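Local coordinates for N-acetylmuramoyl-L-alanine amidase amiD (Escherichia coli, PDB 3D2Y), which hydrolyses the amide link between N-acetylmuramoyl residues and L-amino acids in cell-wall glycopeptides, using one zinc ion, at residues D153-P156 / Q157-D160; E246-A249 / I250-L254; H142-P145 / E146-V149; D39-D42 / S43-T47. All blocks are in the same frame, centred on the assembly; numbering follows the deposited sequence.

Contact 1: residues D153-P156 / Q157-D160; sequences DIAP and QRKD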
loop_
_atom_site.group_PDB
_atom_site.type_symbol
_atom_site.label_atom_id
_atom_site.label_comp_id
_atom_site.label_asym_id
_atom_site.label_seq_id
_atom_site.Cartn_x
_atom_site.Cartn_y
_atom_site.Cartn_z
ATOM N N ASP A 153 -3.312 2.312 4.774
ATOM C CA ASP A 153 -2.989 1.123 5.561
ATOM C C ASP A 153 -1.880 1.451 6.566
ATOM O O ASP A 153 -1.844 0.872 7.670
ATOM C CB ASP A 153 -2.535 -0.036 4.675
ATOM C CG ASP A 153 -3.655 -0.580 3.766
ATOM O OD1 ASP A 153 -4.851 -0.475 4.111
ATOM O OD2 ASP A 153 -3.323 -1.132 2.696
ATOM N N ILE A 154 -0.950 2.337 6.181
ATOM C CA ILE A 154 0.267 2.530 6.992
ATOM C C ILE A 154 0.169 3.780 7.853
ATOM O O ILE A 154 0.966 3.960 8.780
ATOM C CB ILE A 154 1.565 2.539 6.157
ATOM C CG1 ILE A 154 1.674 3.799 5.282
ATOM C CG2 ILE A 154 1.692 1.252 5.390
ATOM C CD1 ILE A 154 2.903 3.737 4.340
ATOM N N ALA A 155 -0.805 4.635 7.537
ATOM C CA ALA A 155 -1.140 5.824 8.348
ATOM C C ALA A 155 -2.662 6.045 8.449
ATOM O O ALA A 155 -3.173 7.073 7.929
ATOM C CB ALA A 155 -0.523 7.086 7.701
ATOM N N PRO A 156 -3.389 5.094 9.039
ATOM C CA PRO A 156 -4.869 5.112 8.987
ATOM C C PRO A 156 -5.529 6.322 9.618
ATOM O O PRO A 156 -6.635 6.690 9.198
ATOM C CB PRO A 156 -5.288 3.806 9.689
ATOM C CG PRO A 156 -4.076 3.366 10.406
ATOM C CD PRO A 156 -2.891 3.871 9.696
ATOM N N GLN A 157 -4.862 6.961 10.580
ATOM C CA GLN A 157 -5.463 8.147 11.224
ATOM C C GLN A 157 -5.302 9.388 10.351
ATOM O O GLN A 157 -5.955 10.402 10.628
ATOM C CB GLN A 157 -4.813 8.471 12.576
ATOM C CG GLN A 157 -4.842 7.339 13.619
ATOM C CD GLN A 157 -6.256 6.884 13.936
ATOM O OE1 GLN A 157 -7.177 7.696 13.985
ATOM N NE2 GLN A 157 -6.430 5.585 14.167
ATOM N N ARG A 158 -4.391 9.345 9.370
ATOM C CA ARG A 158 -4.008 10.562 8.637
ATOM C C ARG A 158 -4.458 10.580 7.201
ATOM O O ARG A 158 -4.602 11.663 6.614
ATOM C CB ARG A 158 -2.481 10.772 8.649
ATOM C CG ARG A 158 -1.891 11.010 10.062
ATOM C CD ARG A 158 -0.410 11.449 10.011
ATOM N NE ARG A 158 0.468 10.505 9.297
ATOM C CZ ARG A 158 0.917 10.719 8.057
ATOM N NH1 ARG A 158 0.603 11.838 7.437
ATOM N NH2 ARG A 158 1.712 9.837 7.442
ATOM N N LYS A 159 -4.572 9.389 6.600
ATOM C CA LYS A 159 -4.751 9.276 5.129
ATOM C C LYS A 159 -5.835 8.272 4.741
ATOM O O LYS A 159 -6.075 7.290 5.453
ATOM C CB LYS A 159 -3.436 8.861 4.463
ATOM C CG LYS A 159 -2.285 9.803 4.705
ATOM C CD LYS A 159 -2.440 11.126 3.959
ATOM C CE LYS A 159 -1.383 12.096 4.420
ATOM N NZ LYS A 159 -1.352 13.241 3.411
ATOM N N ASP A 160 -6.451 8.528 3.589
ATOM C CA ASP A 160 -7.424 7.616 2.975
ATOM C C ASP A 160 -6.922 6.963 1.689
ATOM O O ASP A 160 -7.532 5.994 1.193
ATOM C CB ASP A 160 -8.693 8.425 2.632
ATOM C CG ASP A 160 -9.562 8.689 3.846
ATOM O OD1 ASP A 160 -9.287 8.107 4.899
ATOM O OD2 ASP A 160 -10.514 9.497 3.754
#
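Ala155 and Arg158 meet twice, through the backbone and through their side chains. The carbonyl oxygen of Ala155 takes Arg158 N at 3.0 Å, from well above the carbonyl plane, and Lys159 N, also at 3.0 Å, nearly along the C=O axis. One oxygen of the buried Ala155 thus closes a three-residue and a four-residue step at once. Ala155 CB rests 3.6 Å from Arg158 NH2, oblique to the guanidinium. A bend at chi3 (-57°) folds the arginine chain back to this methyl, while NH2 donates to Ile87 O and NH1 to the backbone of the bound peptide. Pro156 comes next, with no N-H to offer and helical backbone angles that bend the chain into the turn; its ring packs on Ala229 of helix 220-234. Gln157, the other inner residue of the turn, sends NE2 to Glu222 O of the same helix. The chain then delivers Lys159, which packs beside the zinc ligand His151 and donates from NZ to the peptide backbone. The arrangement is a type I turn with an added i to i+4 bond, in the active site of a zinc amidase, where it carries the transition-state-stabilising Lys159.

Contact 2: residues E246-A249 / I250-L254; sequences ETQA and IAEAL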
loop_
_atom_site.group_PDB
_atom_site.type_symbol
_atom_site.label_atom_id
_atom_site.label_comp_id
_atom_site.label_asym_id
_atom_site.label_seq_id
_atom_site.Cartn_x
_atom_site.Cartn_y
_atom_site.Cartn_z
ATOM N N GLU A 246 -18.213 -10.049 8.243
ATOM C CA GLU A 246 -17.505 -10.116 6.955
ATOM C C GLU A 246 -16.081 -9.544 7.054
ATOM O O GLU A 246 -15.089 -10.176 6.592
ATOM C CB GLU A 246 -18.288 -9.387 5.857
ATOM C CG GLU A 246 -17.566 -9.400 4.504
ATOM C CD GLU A 246 -18.382 -8.773 3.387
ATOM O OE1 GLU A 246 -18.144 -9.128 2.220
ATOM O OE2 GLU A 246 -19.262 -7.947 3.678
ATOM N N THR A 247 -15.981 -8.354 7.665
ATOM C CA THR A 247 -14.700 -7.712 7.934
ATOM C C THR A 247 -13.739 -8.623 8.748
ATOM O O THR A 247 -12.573 -8.812 8.357
ATOM C CB THR A 247 -14.863 -6.339 8.652
ATOM O OG1 THR A 247 -15.708 -5.493 7.878
ATOM C CG2 THR A 247 -13.545 -5.643 8.775
ATOM N N GLN A 248 -14.238 -9.174 9.856
ATOM C CA GLN A 248 -13.497 -10.120 10.646
ATOM C C GLN A 248 -13.053 -11.355 9.831
ATOM O O GLN A 248 -11.901 -11.775 9.935
ATOM C CB GLN A 248 -14.321 -10.565 11.860
ATOM C CG GLN A 248 -13.613 -11.608 12.686
ATOM C CD GLN A 248 -14.423 -12.146 13.850
ATOM O OE1 GLN A 248 -15.610 -12.459 13.721
ATOM N NE2 GLN A 248 -13.757 -12.292 14.999
ATOM N N ALA A 249 -13.958 -11.944 9.045
ATOM C CA ALA A 249 -13.652 -13.157 8.264
ATOM C C ALA A 249 -12.550 -12.904 7.238
ATOM O O ALA A 249 -11.684 -13.757 7.010
ATOM C CB ALA A 249 -14.887 -13.686 7.576
ATOM N N ILE A 250 -12.575 -11.716 6.649
ATOM C CA ILE A 250 -11.558 -11.301 5.678
ATOM C C ILE A 250 -10.198 -11.213 6.349
ATOM O O ILE A 250 -9.204 -11.771 5.833
ATOM C CB ILE A 250 -11.987 -9.985 4.987
ATOM C CG1 ILE A 250 -13.171 -10.289 4.025
ATOM C CG2 ILE A 250 -10.808 -9.324 4.243
ATOM C CD1 ILE A 250 -13.860 -9.020 3.480
ATOM N N ALA A 251 -10.168 -10.551 7.515
ATOM C CA ALA A 251 -8.965 -10.412 8.330
ATOM C C ALA A 251 -8.434 -11.788 8.705
ATOM O O ALA A 251 -7.233 -12.024 8.604
ATOM C CB ALA A 251 -9.267 -9.599 9.601
ATOM N N GLU A 252 -9.332 -12.685 9.132
ATOM C CA GLU A 252 -8.977 -14.056 9.502
ATOM C C GLU A 252 -8.397 -14.854 8.349
ATOM O O GLU A 252 -7.403 -15.591 8.538
ATOM C CB GLU A 252 -10.171 -14.788 10.135
ATOM C CG GLU A 252 -10.494 -14.292 11.566
ATOM C CD GLU A 252 -11.731 -14.949 12.195
ATOM O OE1 GLU A 252 -12.811 -14.953 11.558
ATOM O OE2 GLU A 252 -11.607 -15.480 13.331
ATOM N N ALA A 253 -9.018 -14.713 7.169
ATOM C CA ALA A 253 -8.532 -15.363 5.944
ATOM C C ALA A 253 -7.203 -14.770 5.426
ATOM O O ALA A 253 -6.307 -15.530 5.001
ATOM C CB ALA A 253 -9.581 -15.344 4.865
ATOM N N LEU A 254 -7.059 -13.443 5.435
ATOM C CA LEU A 254 -5.734 -12.825 5.229
ATOM C C LEU A 254 -4.606 -13.309 6.149
ATOM O O LEU A 254 -3.510 -13.657 5.675
ATOM C CB LEU A 254 -5.821 -11.291 5.314
ATOM C CG LEU A 254 -6.544 -10.655 4.129
ATOM C CD1 LEU A 254 -6.948 -9.252 4.542
ATOM C CD2 LEU A 254 -5.695 -10.680 2.838
#
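Glu252 lies one helical turn beyond Gln248, and its side chain climbs back along that residue atom by atom. Glu252 CB begins 3.5 Å from Gln248 O, the oxygen that takes Glu252 N at 2.8 Å. Glu252 CG comes closer to that carbonyl oxygen, 3.3 Å from Gln248 O. At the carboxylate, Glu252 CD sits 3.9 Å from Gln248 CG, and Glu252 OE1 passes 3.6 Å from the same methylene. Glu252 OE2 ends the path 4.2 Å from Gln248 NE2; the carboxylate and amide planes, 10° apart, are stacked and not joined by a bond. Gln248 finds its polar partner elsewhere, with OE1 accepting from Arg192. The stretch belongs to alpha-helix 245-258, which packs in a C-terminal helical bundle against helices 182-189, 200-210 and 220-234; Glu252 itself touches Tyr188 and Leu206. Shortening Glu252 to an alanine is likely to strip the Gln248 amide of the carboxylate stacked on it and to thin the packing on Tyr188 and Leu206. On another flank of the helix, Glu246 and Ile250 run side by side, with Glu246 CG 3.9 Å from Ile250 CD1, while Glu246 OE2 makes a salt bridge with Arg235.

Contact 3: residues H142-P145 / E146-V149; sequences HIKP and ENVV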
loop_
_atom_site.group_PDB
_atom_site.type_symbol
_atom_site.label_atom_id
_atom_site.label_comp_id
_atom_site.label_asym_id
_atom_site.label_seq_id
_atom_site.Cartn_x
_atom_site.Cartn_y
_atom_site.Cartn_z
ATOM N N HIS A 142 11.633 -8.947 -4.498
ATOM C CA HIS A 142 10.834 -10.052 -3.960
ATOM C C HIS A 142 9.814 -9.600 -2.909
ATOM O O HIS A 142 9.727 -10.151 -1.803
ATOM C CB HIS A 142 11.737 -11.131 -3.389
ATOM C CG HIS A 142 12.332 -12.027 -4.421
ATOM N ND1 HIS A 142 13.366 -11.634 -5.241
ATOM C CD2 HIS A 142 12.030 -13.299 -4.773
ATOM C CE1 HIS A 142 13.679 -12.627 -6.052
ATOM N NE2 HIS A 142 12.890 -13.653 -5.784
ATOM N N ILE A 143 9.085 -8.543 -3.241
ATOM C CA ILE A 143 8.126 -7.960 -2.321
ATOM C C ILE A 143 6.978 -8.942 -2.133
ATOM O O ILE A 143 6.491 -9.496 -3.112
ATOM C CB ILE A 143 7.623 -6.607 -2.881
ATOM C CG1 ILE A 143 8.783 -5.615 -2.853
ATOM C CG2 ILE A 143 6.396 -6.124 -2.083
ATOM C CD1 ILE A 143 8.396 -4.177 -3.276
ATOM N N LYS A 144 6.617 -9.232 -0.876
ATOM C CA LYS A 144 5.581 -10.234 -0.557
ATOM C C LYS A 144 4.243 -9.573 -0.794
ATOM O O LYS A 144 4.173 -8.350 -0.649
ATOM C CB LYS A 144 5.660 -10.662 0.905
ATOM C CG LYS A 144 6.877 -11.531 1.176
ATOM C CD LYS A 144 6.892 -12.067 2.583
ATOM C CE LYS A 144 7.418 -11.020 3.566
ATOM N NZ LYS A 144 8.161 -11.667 4.711
ATOM N N PRO A 145 3.200 -10.361 -1.196
ATOM C CA PRO A 145 1.926 -9.750 -1.557
ATOM C C PRO A 145 1.355 -8.803 -0.466
ATOM O O PRO A 145 0.837 -7.733 -0.789
ATOM C CB PRO A 145 1.014 -10.953 -1.815
ATOM C CG PRO A 145 1.940 -12.074 -2.203
ATOM C CD PRO A 145 3.169 -11.831 -1.351
ATOM N N GLU A 146 1.410 -9.211 0.797
ATOM C CA GLU A 146 0.837 -8.392 1.897
ATOM C C GLU A 146 1.550 -7.039 2.098
ATOM O O GLU A 146 1.049 -6.162 2.797
ATOM C CB GLU A 146 0.763 -9.176 3.219
ATOM C CG GLU A 146 2.105 -9.441 3.836
ATOM C CD GLU A 146 2.794 -10.719 3.347
ATOM O OE1 GLU A 146 2.442 -11.305 2.305
ATOM O OE2 GLU A 146 3.751 -11.130 4.022
ATOM N N ASN A 147 2.698 -6.867 1.452
ATOM C CA ASN A 147 3.442 -5.620 1.567
ATOM C C ASN A 147 3.245 -4.684 0.363
ATOM O O ASN A 147 3.981 -3.715 0.173
ATOM C CB ASN A 147 4.911 -5.955 1.880
ATOM C CG ASN A 147 5.064 -6.554 3.270
ATOM O OD1 ASN A 147 4.371 -6.161 4.187
ATOM N ND2 ASN A 147 5.966 -7.512 3.420
ATOM N N VAL A 148 2.214 -4.959 -0.436
ATOM C CA VAL A 148 1.713 -3.959 -1.391
ATOM C C VAL A 148 0.502 -3.270 -0.717
ATOM O O VAL A 148 -0.527 -3.896 -0.502
ATOM C CB VAL A 148 1.278 -4.631 -2.742
ATOM C CG1 VAL A 148 0.934 -3.548 -3.746
ATOM C CG2 VAL A 148 2.392 -5.556 -3.254
ATOM N N VAL A 149 0.641 -2.007 -0.334
ATOM C CA VAL A 149 -0.308 -1.423 0.621
ATOM C C VAL A 149 -0.758 -0.074 0.152
ATOM O O VAL A 149 -0.120 0.571 -0.726
ATOM C CB VAL A 149 0.312 -1.245 2.048
ATOM C CG1 VAL A 149 0.609 -2.632 2.705
ATOM C CG2 VAL A 149 1.618 -0.338 1.976
HETATM O O HOH W 1 7.939 -7.767 1.201
HETATM O O HOH W 2 -2.008 -6.215 -0.394
#
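Two overlapping turns, Lys144 to Asn147 and Pro145 to Val148, link helix 124-141 to strand 148-150 at the edge of the mixed sheet of the amidase fold. Each is closed by a backbone bond: Asn147 N to Lys144 O at 3.0 Å, and Val148 N to Pro145 O at 3.1 Å. Together they wind the chain into a short 3-10 turn just before it enters strand 148-150, which pairs with strand 31-36. Glu146 folds back across this turn. Its chi1 of 70° puts CG in the crowded position between the backbone N and carbonyl carbon, and a second bend at chi2 (-87°) lays the carboxylate obliquely across Lys144, with Glu146 OE1 3.6 Å from Lys144 CB. The charges stay apart, Lys144 NZ lying 4.5 Å from Glu146 OE2, and the ammonium makes its salt bridge with Asp261 instead. Alongside the same lysine runs Asn147, whose ND2 is 3.8 Å from Lys144 CE; a water accepts from that amide nitrogen and, at 2.9 Å, from Lys144 N. Facing helix 124-141, Ile143 CG2 and Val148 CG2 lie 4.2 Å apart, and both side chains pack on Ile138. A second water donates to Pro145 O and, at 2.8 Å, to Val148 O, tying the turn to the first strand residue.

Contact 4: residues D39-D42 / S43-T47; sequences DDFD and SSLAT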
loop_
_atom_site.group_PDB
_atom_site.type_symbol
_atom_site.label_atom_id
_atom_site.label_comp_id
_atom_site.label_asym_id
_atom_site.label_seq_id
_atom_site.Cartn_x
_atom_site.Cartn_y
_atom_site.Cartn_z
ATOM N N ASP A 39 -4.790 15.920 -7.147
ATOM C CA ASP A 39 -4.420 17.128 -7.895
ATOM C C ASP A 39 -4.031 16.708 -9.326
ATOM O O ASP A 39 -3.798 15.515 -9.591
ATOM C CB ASP A 39 -3.253 17.856 -7.191
ATOM C CG ASP A 39 -3.240 19.377 -7.433
ATOM O OD1 ASP A 39 -4.058 19.897 -8.231
ATOM O OD2 ASP A 39 -2.369 20.052 -6.820
ATOM N N ASP A 40 -3.970 17.685 -10.231
ATOM C CA ASP A 40 -3.731 17.460 -11.658
ATOM C C ASP A 40 -2.278 17.149 -11.909
ATOM O O ASP A 40 -1.453 17.334 -11.035
ATOM C CB ASP A 40 -4.135 18.706 -12.456
ATOM C CG ASP A 40 -3.298 19.911 -12.098
ATOM O OD1 ASP A 40 -2.174 20.019 -12.614
ATOM O OD2 ASP A 40 -3.752 20.757 -11.313
ATOM N N PHE A 41 -1.940 16.711 -13.126
ATOM C CA PHE A 41 -0.575 16.237 -13.326
ATOM C C PHE A 41 0.512 17.283 -13.054
ATOM O O PHE A 41 1.472 17.034 -12.290
ATOM C CB PHE A 41 -0.394 15.689 -14.755
ATOM C CG PHE A 41 0.959 15.073 -14.960
ATOM C CD1 PHE A 41 1.239 13.816 -14.438
ATOM C CD2 PHE A 41 1.957 15.763 -15.609
ATOM C CE1 PHE A 41 2.497 13.233 -14.613
ATOM C CE2 PHE A 41 3.213 15.188 -15.768
ATOM C CZ PHE A 41 3.466 13.919 -15.258
ATOM N N ASP A 42 0.400 18.432 -13.728
ATOM C CA ASP A 42 1.454 19.456 -13.627
ATOM C C ASP A 42 1.608 19.895 -12.175
ATOM O O ASP A 42 2.721 19.974 -11.680
ATOM C CB ASP A 42 1.182 20.638 -14.586
ATOM C CG ASP A 42 1.186 20.210 -16.048
ATOM O OD1 ASP A 42 1.852 19.205 -16.391
ATOM O OD2 ASP A 42 0.507 20.865 -16.872
ATOM N N SER A 43 0.486 20.131 -11.487
ATOM C CA SER A 43 0.507 20.523 -10.084
ATOM C C SER A 43 1.142 19.444 -9.180
ATOM O O SER A 43 1.917 19.755 -8.281
ATOM C CB SER A 43 -0.895 20.894 -9.611
ATOM O OG SER A 43 -1.469 21.866 -10.475
ATOM N N SER A 44 0.828 18.182 -9.433
ATOM C CA SER A 44 1.383 17.072 -8.597
ATOM C C SER A 44 2.894 16.998 -8.866
ATOM O O SER A 44 3.704 16.796 -7.948
ATOM C CB SER A 44 0.713 15.726 -8.916
ATOM O OG SER A 44 -0.681 15.786 -8.665
ATOM N N LEU A 45 3.276 17.139 -10.140
ATOM C CA LEU A 45 4.704 17.055 -10.479
ATOM C C LEU A 45 5.486 18.175 -9.759
ATOM O O LEU A 45 6.533 17.934 -9.178
ATOM C CB LEU A 45 4.877 17.091 -12.008
ATOM C CG LEU A 45 6.310 17.016 -12.506
ATOM C CD1 LEU A 45 6.999 15.712 -12.109
ATOM C CD2 LEU A 45 6.233 17.091 -14.019
ATOM N N ALA A 46 4.929 19.386 -9.762
ATOM C CA ALA A 46 5.502 20.517 -9.039
ATOM C C ALA A 46 5.705 20.170 -7.545
ATOM O O ALA A 46 6.804 20.313 -6.980
ATOM C CB ALA A 46 4.597 21.766 -9.205
ATOM N N THR A 47 4.650 19.654 -6.933
ATOM C CA THR A 47 4.633 19.394 -5.499
ATOM C C THR A 47 5.606 18.269 -5.137
ATOM O O THR A 47 6.374 18.400 -4.194
ATOM C CB THR A 47 3.202 19.036 -4.997
ATOM O OG1 THR A 47 2.299 20.137 -5.220
ATOM C CG2 THR A 47 3.217 18.668 -3.523
HETATM O O HOH W 3 -0.166 18.875 -5.967
#
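The carbonyl oxygen of Asp40 is gripped twice by one residue: Ser44 N arrives almost end-on at 2.9 Å, and Ser44 OG, also at 2.9 Å, donates from 46° above the carbonyl plane. The serine hydroxyl can reach back because chi1 (-60°) holds OG beside its own backbone N. Asp40 also caps the first turn with its side chain. Asp40 OD1 accepts from Ser43 N at 2.9 Å, a nearly straight bond (171°) that meets the carboxylate from above its plane. Ser43 OG lies 2.7 Å from Asp40 OD2 in one of that serine's two conformers, a bond that is therefore doubtful. Just upstream, Asp39 OD1 receives Asp40 N at 3.0 Å, and OD2 takes a bond from a water that also binds Thr47 OG1. A leucine in place of Asp39 would probably deprive Asp40 N of this acceptor and cut the water link to Thr47. The acidic groups gathered here would also be expected to interact favourably with the positive end of the helix dipole. On another side, Phe41 and Leu45 point the same way, Phe41 CE2 lying 4.0 Å from Leu45 CD2, and the phenyl ring meets Trp73 edge-to-face. Ser44 and Thr47 touch a modified side chain of the bound peptide, and Thr37, a substrate-binding residue, donates to Asp39 O. This is a classic aspartate N-cap, opening helix 41-48 at the border of the substrate site.

Contacts 1 and 4 both reach the bound peptide although their centres lie 22 Å apart: contact 1 supplies polar groups to its backbone, and contact 4 packs on a modified side chain, with the Ser44 side chain about 6 Å from that of the catalytic Glu104. Contact 3 lies farther from the zinc site, its Val148 about 11 Å, side chain to side chain, from the ligands His35 and His151. Strand 148-150 runs on into helix 151-154, so contacts 3 and 1 follow in sequence and touch, Ile154 CG2 lying 3.8 Å from Val149 CG2. Contact 2 belongs to the C-terminal helices, its centre 37 Å from that of contact 4; helix 220-234 packs against both it and contact 1.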